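Long-range contacts in AlyGC (Glaciecola chathamensis, PDB 5GKD), which cleaves alginate as a polysaccharide lyase of family 6, probably with the help of a bound calcium ion: residues N643-V648 / N673-S678; F582-G587 / V614-G619; V126-R131 / V148-R153. All blocks are in the same frame, centred on the assembly; numbering follows the deposited sequence.

Contact 1: residues N643-V648 / N673-S678; sequences NIFNEV and NEFNNS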
loop_
_atom_site.group_PDB
_atom_site.type_symbol
_atom_site.label_atom_id
_atom_site.label_comp_id
_atom_site.label_asym_id
_atom_site.label_seq_id
_atom_site.Cartn_x
_atom_site.Cartn_y
_atom_site.Cartn_z
ATOM N N ASN A 643 31.916 4.399 9.461
ATOM C CA ASN A 643 31.669 3.961 8.097
ATOM C C ASN A 643 32.487 4.797 7.125
ATOM O O ASN A 643 32.893 5.918 7.421
ATOM C CB ASN A 643 30.180 4.074 7.718
ATOM C CG ASN A 643 29.259 3.394 8.708
ATOM O OD1 ASN A 643 29.156 2.167 8.755
ATOM N ND2 ASN A 643 28.582 4.191 9.502
ATOM N N ILE A 644 32.679 4.250 5.936
ATOM C CA ILE A 644 33.272 4.965 4.822
ATOM C C ILE A 644 32.249 4.989 3.706
ATOM O O ILE A 644 31.821 3.931 3.231
ATOM C CB ILE A 644 34.587 4.320 4.354
ATOM C CG1 ILE A 644 35.644 4.403 5.455
ATOM C CG2 ILE A 644 35.091 4.982 3.078
ATOM C CD1 ILE A 644 35.585 3.259 6.445
ATOM N N PHE A 645 31.856 6.184 3.291
ATOM C CA PHE A 645 30.891 6.378 2.220
ATOM C C PHE A 645 31.591 7.089 1.068
ATOM O O PHE A 645 32.085 8.206 1.246
ATOM C CB PHE A 645 29.685 7.204 2.698
ATOM C CG PHE A 645 29.032 6.714 3.985
ATOM C CD1 PHE A 645 28.358 5.496 4.037
ATOM C CD2 PHE A 645 29.015 7.518 5.115
ATOM C CE1 PHE A 645 27.724 5.070 5.206
ATOM C CE2 PHE A 645 28.389 7.097 6.293
ATOM C CZ PHE A 645 27.737 5.869 6.331
ATOM N N ASN A 646 31.628 6.457 -0.112
ATOM C CA ASN A 646 32.242 7.048 -1.301
ATOM C C ASN A 646 31.222 7.227 -2.415
ATOM O O ASN A 646 30.485 6.291 -2.741
ATOM C CB ASN A 646 33.402 6.199 -1.852
ATOM C CG ASN A 646 34.435 5.846 -0.803
ATOM O OD1 ASN A 646 35.269 6.676 -0.430
ATOM N ND2 ASN A 646 34.420 4.589 -0.358
ATOM N N GLU A 647 31.216 8.410 -3.023
ATOM C CA GLU A 647 30.376 8.710 -4.186
ATOM C C GLU A 647 28.919 8.306 -3.932
ATOM O O GLU A 647 28.345 7.463 -4.621
ATOM C CB GLU A 647 30.926 8.022 -5.438
ATOM C CG GLU A 647 32.365 8.371 -5.797
ATOM C CD GLU A 647 32.493 9.681 -6.564
ATOM O OE1 GLU A 647 31.456 10.300 -6.907
ATOM O OE2 GLU A 647 33.642 10.086 -6.847
ATOM N N VAL A 648 28.321 8.928 -2.920
ATOM C CA VAL A 648 27.001 8.547 -2.429
ATOM C C VAL A 648 26.040 9.719 -2.587
ATOM O O VAL A 648 26.383 10.861 -2.263
ATOM C CB VAL A 648 27.062 8.087 -0.961
ATOM C CG1 VAL A 648 25.666 7.905 -0.406
ATOM C CG2 VAL A 648 27.857 6.808 -0.843
ATOM N N ASN A 673 32.817 8.891 10.752
ATOM C CA ASN A 673 32.586 8.438 9.391
ATOM C C ASN A 673 33.446 9.246 8.426
ATOM O O ASN A 673 33.947 10.315 8.758
ATOM C CB ASN A 673 31.113 8.582 8.985
ATOM C CG ASN A 673 30.152 7.910 9.958
ATOM O OD1 ASN A 673 30.009 6.695 9.962
ATOM N ND2 ASN A 673 29.469 8.716 10.769
ATOM N N GLU A 674 33.593 8.725 7.213
ATOM C CA GLU A 674 34.107 9.479 6.076
ATOM C C GLU A 674 33.012 9.613 5.025
ATOM O O GLU A 674 32.443 8.609 4.581
ATOM C CB GLU A 674 35.331 8.796 5.458
ATOM C CG GLU A 674 36.467 8.487 6.417
ATOM C CD GLU A 674 37.617 7.745 5.727
ATOM O OE1 GLU A 674 37.676 7.760 4.472
ATOM O OE2 GLU A 674 38.452 7.141 6.440
ATOM N N PHE A 675 32.716 10.846 4.633
ATOM C CA PHE A 675 31.803 11.141 3.533
ATOM C C PHE A 675 32.642 11.738 2.406
ATOM O O PHE A 675 32.916 12.939 2.395
ATOM C CB PHE A 675 30.692 12.097 3.959
ATOM C CG PHE A 675 29.662 11.493 4.878
ATOM C CD1 PHE A 675 29.917 11.361 6.237
ATOM C CD2 PHE A 675 28.408 11.125 4.399
ATOM C CE1 PHE A 675 28.966 10.831 7.091
ATOM C CE2 PHE A 675 27.452 10.590 5.255
ATOM C CZ PHE A 675 27.735 10.447 6.600
ATOM N N ASN A 676 33.032 10.898 1.454
ATOM C CA ASN A 676 33.936 11.283 0.379
ATOM C C ASN A 676 33.159 11.497 -0.910
ATOM O O ASN A 676 32.494 10.579 -1.399
ATOM C CB ASN A 676 35.022 10.225 0.188
ATOM C CG ASN A 676 35.788 9.947 1.475
ATOM O OD1 ASN A 676 35.973 10.841 2.294
ATOM N ND2 ASN A 676 36.222 8.712 1.659
ATOM N N ASN A 677 33.248 12.709 -1.454
ATOM C CA ASN A 677 32.676 13.052 -2.750
ATOM C C ASN A 677 31.210 12.640 -2.830
ATOM O O ASN A 677 30.802 11.863 -3.695
ATOM C CB ASN A 677 33.493 12.408 -3.867
ATOM C CG ASN A 677 34.975 12.734 -3.757
ATOM O OD1 ASN A 677 35.355 13.906 -3.659
ATOM N ND2 ASN A 677 35.813 11.702 -3.743
ATOM N N SER A 678 30.420 13.170 -1.900
ATOM C CA SER A 678 29.054 12.697 -1.718
ATOM C C SER A 678 28.109 13.868 -1.474
ATOM O O SER A 678 28.521 15.011 -1.270
ATOM C CB SER A 678 28.965 11.697 -0.564
ATOM O OG SER A 678 29.774 10.551 -0.801
#
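N643 and N673 share one first torsion, chi1 -52° and -54°, which sets each CG beside its own backbone N and anti to the carbonyl carbon. Their second torsions also match, and the two amides lie side by side, point the same way and have nearly parallel planes. N673 OD1 accepts two bonds from N643. N643 ND2 reaches N673 OD1 at 2.9 Å, and N643 N reaches it at 3.0 Å from the opposite face of the amide plane. The row continues beyond the pair, because N673 ND2 bonds to N697 OD1 and N643 ND2 to I609 O. Next to the asparagines, F645 places CD2 over one face of the F675 ring, toward the rim. The ring centres are 4.7 Å apart and the planes stand at 49°. On the other face of the sheet, N676 ND2 donates to N646 OD1 at 3.1 Å in a nearly straight bond. I644 CG1 packs on E674 CD at 3.9 Å. At the corner, S678 OG takes the N-H of V648 and donates to N676 O, which also accepts E647 N. Parallel strands in register, with a buried asparagine ladder and phenylalanines packed together inside, are characteristic of the parallel beta-helix of pectate lyase-like proteins.

Contact 2: residues F582-G587 / V614-G619; sequences FKHITG and VSDLQG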
loop_
_atom_site.group_PDB
_atom_site.type_symbol
_atom_site.label_atom_id
_atom_site.label_comp_id
_atom_site.label_asym_id
_atom_site.label_seq_id
_atom_site.Cartn_x
_atom_site.Cartn_y
_atom_site.Cartn_z
ATOM N N PHE A 582 28.832 -2.388 0.348
ATOM C CA PHE A 582 27.815 -2.164 -0.663
ATOM C C PHE A 582 28.467 -1.409 -1.802
ATOM O O PHE A 582 29.107 -0.381 -1.558
ATOM C CB PHE A 582 26.640 -1.354 -0.091
ATOM C CG PHE A 582 26.046 -1.944 1.161
ATOM C CD1 PHE A 582 26.662 -1.776 2.387
ATOM C CD2 PHE A 582 24.868 -2.671 1.108
ATOM C CE1 PHE A 582 26.116 -2.329 3.534
ATOM C CE2 PHE A 582 24.317 -3.220 2.250
ATOM C CZ PHE A 582 24.932 -3.043 3.463
ATOM N N LYS A 583 28.305 -1.876 -3.020
ATOM C CA LYS A 583 28.900 -1.206 -4.139
ATOM C C LYS A 583 28.106 -1.256 -5.431
ATOM O O LYS A 583 27.640 -2.280 -5.810
ATOM C CB LYS A 583 30.299 -1.758 -4.372
ATOM C CG LYS A 583 31.136 -0.944 -5.319
ATOM C CD LYS A 583 32.594 -1.379 -5.326
ATOM C CE LYS A 583 33.524 -0.193 -5.215
ATOM N NZ LYS A 583 34.752 -0.330 -6.036
ATOM N N HIS A 584 27.995 -0.128 -6.099
ATOM C CA HIS A 584 27.300 0.014 -7.372
ATOM C C HIS A 584 25.805 -0.216 -7.328
ATOM O O HIS A 584 25.335 -1.212 -7.809
ATOM C CB HIS A 584 27.903 -0.846 -8.488
ATOM C CG HIS A 584 29.383 -0.727 -8.633
ATOM N ND1 HIS A 584 30.018 0.452 -8.933
ATOM C CD2 HIS A 584 30.354 -1.656 -8.545
ATOM C CE1 HIS A 584 31.313 0.245 -9.011
ATOM N NE2 HIS A 584 31.542 -1.025 -8.781
ATOM N N ILE A 585 25.091 0.734 -6.750
ATOM C CA ILE A 585 23.674 0.690 -6.569
ATOM C C ILE A 585 23.017 1.940 -7.088
ATOM O O ILE A 585 23.354 3.013 -6.685
ATOM C CB ILE A 585 23.381 0.548 -5.078
ATOM C CG1 ILE A 585 23.991 -0.742 -4.545
ATOM C CG2 ILE A 585 21.908 0.646 -4.803
ATOM C CD1 ILE A 585 24.157 -0.776 -3.060
ATOM N N THR A 586 22.061 1.783 -7.977
ATOM C CA THR A 586 21.424 2.946 -8.576
ATOM C C THR A 586 20.283 3.520 -7.741
ATOM O O THR A 586 19.961 4.701 -7.895
ATOM C CB THR A 586 20.888 2.609 -9.972
ATOM O OG1 THR A 586 19.946 1.535 -9.869
ATOM C CG2 THR A 586 22.021 2.210 -10.907
ATOM N N GLY A 587 19.660 2.728 -6.880
ATOM C CA GLY A 587 18.584 3.199 -6.035
ATOM C C GLY A 587 19.086 3.751 -4.715
ATOM O O GLY A 587 20.232 4.190 -4.588
ATOM N N VAL A 614 30.246 1.800 1.819
ATOM C CA VAL A 614 29.268 2.035 0.769
ATOM C C VAL A 614 29.932 2.871 -0.311
ATOM O O VAL A 614 30.452 3.955 -0.019
ATOM C CB VAL A 614 28.022 2.765 1.302
ATOM C CG1 VAL A 614 27.061 3.076 0.158
ATOM C CG2 VAL A 614 27.343 1.963 2.406
ATOM N N SER A 615 29.884 2.398 -1.558
ATOM C CA SER A 615 30.565 3.084 -2.649
ATOM C C SER A 615 29.745 3.030 -3.931
ATOM O O SER A 615 29.246 1.968 -4.313
ATOM C CB SER A 615 31.944 2.461 -2.887
ATOM O OG SER A 615 32.675 3.231 -3.816
ATOM N N ASP A 616 29.626 4.179 -4.596
ATOM C CA ASP A 616 28.920 4.312 -5.874
ATOM C C ASP A 616 27.432 3.968 -5.720
ATOM O O ASP A 616 26.886 3.079 -6.384
ATOM C CB ASP A 616 29.593 3.460 -6.962
ATOM C CG ASP A 616 29.032 3.729 -8.344
ATOM O OD1 ASP A 616 28.480 4.835 -8.564
ATOM O OD2 ASP A 616 29.135 2.831 -9.216
ATOM N N LEU A 617 26.785 4.700 -4.818
ATOM C CA LEU A 617 25.356 4.585 -4.541
ATOM C C LEU A 617 24.699 5.856 -5.052
ATOM O O LEU A 617 24.965 6.943 -4.533
ATOM C CB LEU A 617 25.110 4.400 -3.040
ATOM C CG LEU A 617 23.717 4.619 -2.426
ATOM C CD1 LEU A 617 22.793 3.491 -2.805
ATOM C CD2 LEU A 617 23.792 4.738 -0.900
ATOM N N GLN A 618 23.833 5.733 -6.056
ATOM C CA GLN A 618 23.238 6.949 -6.606
ATOM C C GLN A 618 22.263 7.598 -5.625
ATOM O O GLN A 618 22.140 8.828 -5.599
ATOM C CB GLN A 618 22.545 6.655 -7.933
ATOM C CG GLN A 618 23.442 6.067 -9.009
ATOM C CD GLN A 618 24.707 6.853 -9.166
ATOM O OE1 GLN A 618 24.681 8.004 -9.602
ATOM N NE2 GLN A 618 25.835 6.249 -8.790
ATOM N N GLY A 619 21.574 6.804 -4.819
ATOM C CA GLY A 619 20.563 7.305 -3.911
ATOM C C GLY A 619 21.126 7.567 -2.535
ATOM O O GLY A 619 22.337 7.666 -2.335
#
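H584 ND1 donates to D616 OD2 at 2.6 Å, a short and nearly straight bond. The oxygen lies in the ring plane of H584 and uses its anti lone pair, away from OD1. The carboxylate stands almost upright to the ring, with the planes 83° apart. D616 has CG anti to its backbone N, chi1 -171°, and its CB points toward segment 582-587. K583 CG lies over one face of the same ring, toward its rim. Both residues sit where two successive coils of a parallel beta-helix turn a corner. The main chains run in register around that corner. S615 N bonds to F582 O at 2.9 Å, and H584 N returns to S615 O. Past the corner, I585 N meets D616 O at 3.0 Å, and Q618 N meets I585 O at 2.8 Å. The ladder ends on a weak bond from G619 N to G587 O. Outside the coil, K583 CE rests near S615 OG. Inside, F582 CD1 touches V614 CG2 at 3.8 Å. The F582 ring also meets F552 and, edge-to-face, F563, while V614 packs on F645 of the next coil. I585 and L617 fill the interior beyond the corner. I585 CG2 lies 3.6 Å from L617 CD1, and L617 CD1 also comes within 3.2 Å of G587 O.

Contact 3: residues V126-R131 / V148-R153; sequences VMVYGR and VTMAVR. With PO4 (phosphate ion), chain G.
M127 curls over A151 and R153. Its chain bends at chi2 (-70°) and chi3 (-77°), which carries the sulfur and then the methyl across to the neighbouring strand. M127 SD settles on A151 CB at 3.6 Å. M127 CE goes further and presses on R153 CG at 3.3 Å, close also to R153 CD. The Y129 ring meets the same arginine from another direction. Y129 CE2, on the ring's rim, lies 3.5 Å from R153 CG, and the two side chains run side by side, pointing the same way. The aliphatic part of R153 thus fills the notch formed by the M127 methyl and the tyrosine ring. On the other face of the sheet the long bump is M150. Its chain is extended and runs obliquely across V126 and V128. M150 CG touches V126 CB at 3.8 Å, and the terminal M150 CE reaches V128 CG2 at 3.7 Å, also brushing V126 CG1. V152 CG2 meets V128 CB beside it. This face belongs to the interior of the right-handed parallel beta-helix, where M150 and V152 also pack on I166 and V126 packs on F135. Strands 126-128 and 150-152 are rungs of successive coils, paired in register. V126 O accepts A151 N, A151 O accepts V128 N, and V128 O accepts R153 N. Beyond them the tips of Y129 and R153 grip a phosphate ion, probably from the crystallisation liquor. Y129 OH donates to phosphate O1 at 2.8 Å, in the ring plane. R153 NE donates to the same O1 at 3.0 Å, and R153 NH2 donates to O4 at 2.6 Å. R94 NH1 gives the phosphate a further bond. At the other end, T149 OG1 bonds to R174, and the T149 backbone bonds to E183, a calcium ligand.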
loop_
_atom_site.group_PDB
_atom_site.type_symbol
_atom_site.label_atom_id
_atom_site.label_comp_id
_atom_site.label_asym_id
_atom_site.label_seq_id
_atom_site.Cartn_x
_atom_site.Cartn_y
_atom_site.Cartn_z
ATOM N N VAL A 126 -11.002 -4.093 24.685
ATOM C CA VAL A 126 -12.011 -4.018 25.734
ATOM C C VAL A 126 -12.479 -2.576 25.874
ATOM O O VAL A 126 -11.659 -1.674 26.053
ATOM C CB VAL A 126 -11.462 -4.536 27.081
ATOM C CG1 VAL A 126 -12.549 -4.566 28.124
ATOM C CG2 VAL A 126 -10.813 -5.920 26.911
ATOM N N MET A 127 -13.797 -2.362 25.829
ATOM C CA MET A 127 -14.404 -1.052 26.043
ATOM C C MET A 127 -15.473 -1.172 27.109
ATOM O O MET A 127 -16.419 -1.948 26.948
ATOM C CB MET A 127 -15.022 -0.488 24.760
ATOM C CG MET A 127 -14.008 -0.239 23.677
ATOM S SD MET A 127 -12.885 1.124 23.990
ATOM C CE MET A 127 -13.902 2.479 23.638
ATOM N N VAL A 128 -15.341 -0.383 28.182
ATOM C CA VAL A 128 -16.271 -0.430 29.308
ATOM C C VAL A 128 -17.229 0.749 29.208
ATOM O O VAL A 128 -16.798 1.893 29.023
ATOM C CB VAL A 128 -15.525 -0.417 30.654
ATOM C CG1 VAL A 128 -16.454 -0.894 31.774
ATOM C CG2 VAL A 128 -14.316 -1.307 30.596
ATOM N N TYR A 129 -18.524 0.477 29.332
ATOM C CA TYR A 129 -19.554 1.511 29.434
ATOM C C TYR A 129 -20.377 1.261 30.694
ATOM O O TYR A 129 -20.140 0.304 31.428
ATOM C CB TYR A 129 -20.472 1.534 28.205
ATOM C CG TYR A 129 -19.764 1.688 26.871
ATOM C CD1 TYR A 129 -19.108 0.617 26.275
ATOM C CD2 TYR A 129 -19.750 2.904 26.220
ATOM C CE1 TYR A 129 -18.463 0.769 25.064
ATOM C CE2 TYR A 129 -19.111 3.058 25.018
ATOM C CZ TYR A 129 -18.470 1.998 24.443
ATOM O OH TYR A 129 -17.836 2.172 23.239
ATOM N N GLY A 130 -21.369 2.117 30.939
ATOM C CA GLY A 130 -22.259 1.851 32.049
ATOM C C GLY A 130 -21.596 2.128 33.391
ATOM O O GLY A 130 -20.691 2.960 33.506
ATOM N N ARG A 131 -22.053 1.412 34.422
ATOM C CA ARG A 131 -21.611 1.656 35.789
ATOM C C ARG A 131 -21.461 0.347 36.545
ATOM O O ARG A 131 -22.182 -0.624 36.298
ATOM C CB ARG A 131 -22.595 2.568 36.555
ATOM C CG ARG A 131 -22.632 4.002 36.073
ATOM C CD ARG A 131 -23.527 4.887 36.949
ATOM N NE ARG A 131 -23.517 6.266 36.466
ATOM C CZ ARG A 131 -24.393 7.199 36.823
ATOM N NH1 ARG A 131 -25.374 6.917 37.674
ATOM N NH2 ARG A 131 -24.304 8.412 36.312
ATOM N N VAL A 148 -6.105 1.692 21.657
ATOM C CA VAL A 148 -5.836 1.283 23.025
ATOM C C VAL A 148 -6.291 -0.166 23.217
ATOM O O VAL A 148 -7.214 -0.648 22.547
ATOM C CB VAL A 148 -6.534 2.259 23.993
ATOM C CG1 VAL A 148 -8.025 2.150 23.880
ATOM C CG2 VAL A 148 -6.076 2.038 25.458
ATOM N N THR A 149 -5.579 -0.900 24.071
ATOM C CA THR A 149 -6.011 -2.264 24.359
ATOM C C THR A 149 -7.326 -2.251 25.131
ATOM O O THR A 149 -8.274 -2.962 24.784
ATOM C CB THR A 149 -4.924 -3.022 25.126
ATOM O OG1 THR A 149 -3.700 -2.968 24.382
ATOM C CG2 THR A 149 -5.305 -4.497 25.336
ATOM N N MET A 150 -7.421 -1.404 26.141
ATOM C CA MET A 150 -8.606 -1.338 26.983
ATOM C C MET A 150 -8.897 0.102 27.352
ATOM O O MET A 150 -7.986 0.843 27.722
ATOM C CB MET A 150 -8.434 -2.142 28.260
ATOM C CG MET A 150 -9.615 -2.014 29.196
ATOM S SD MET A 150 -9.470 -3.135 30.577
ATOM C CE MET A 150 -11.100 -2.967 31.298
ATOM N N ALA A 151 -10.168 0.485 27.272
ATOM C CA ALA A 151 -10.572 1.832 27.622
ATOM C C ALA A 151 -11.883 1.808 28.403
ATOM O O ALA A 151 -12.684 0.881 28.284
ATOM C CB ALA A 151 -10.705 2.706 26.368
ATOM N N VAL A 152 -12.074 2.830 29.226
ATOM C CA VAL A 152 -13.347 3.143 29.872
ATOM C C VAL A 152 -13.915 4.353 29.150
ATOM O O VAL A 152 -13.260 5.398 29.096
ATOM C CB VAL A 152 -13.159 3.457 31.365
ATOM C CG1 VAL A 152 -14.414 4.082 31.936
ATOM C CG2 VAL A 152 -12.765 2.221 32.136
ATOM N N ARG A 153 -15.102 4.216 28.578
ATOM C CA ARG A 153 -15.750 5.307 27.865
ATOM C C ARG A 153 -16.639 6.102 28.804
ATOM O O ARG A 153 -17.256 5.555 29.711
ATOM C CB ARG A 153 -16.626 4.803 26.714
ATOM C CG ARG A 153 -15.903 4.299 25.517
ATOM C CD ARG A 153 -15.262 5.419 24.725
ATOM N NE ARG A 153 -16.010 5.851 23.548
ATOM C CZ ARG A 153 -15.897 7.077 23.046
ATOM N NH1 ARG A 153 -15.116 7.964 23.654
ATOM N NH2 ARG A 153 -16.567 7.443 21.967
HETATM P P PO4 G . -18.083 4.785 20.447
HETATM O O1 PO4 G . -18.241 4.678 21.947
HETATM O O2 PO4 G . -19.338 4.354 19.715
HETATM O O3 PO4 G . -16.915 3.918 20.044
HETATM O O4 PO4 G . -17.808 6.220 20.063
#

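Overall arrangement
Contact 3 comes first along the chain. It closes a loop of 16 residues that includes strand 134-141, and so completes one coil of the N-terminal beta-helix. Contact 2 follows much later, closing 26 residues in the C-terminal beta-helix, and contact 1 then closes 24. The three are in series, and none nests in or crosses another. Contacts 1 and 2 are neighbours in one stack, because strand 613-617 lies between strands 581-585 and 644-648. N646 N probably bonds to V614 O at 2.8 Å, and V648 packs on L617. Contact 3 lies on the opposite side of the chain's centre, its own centre about 53 Å from that of contact 1.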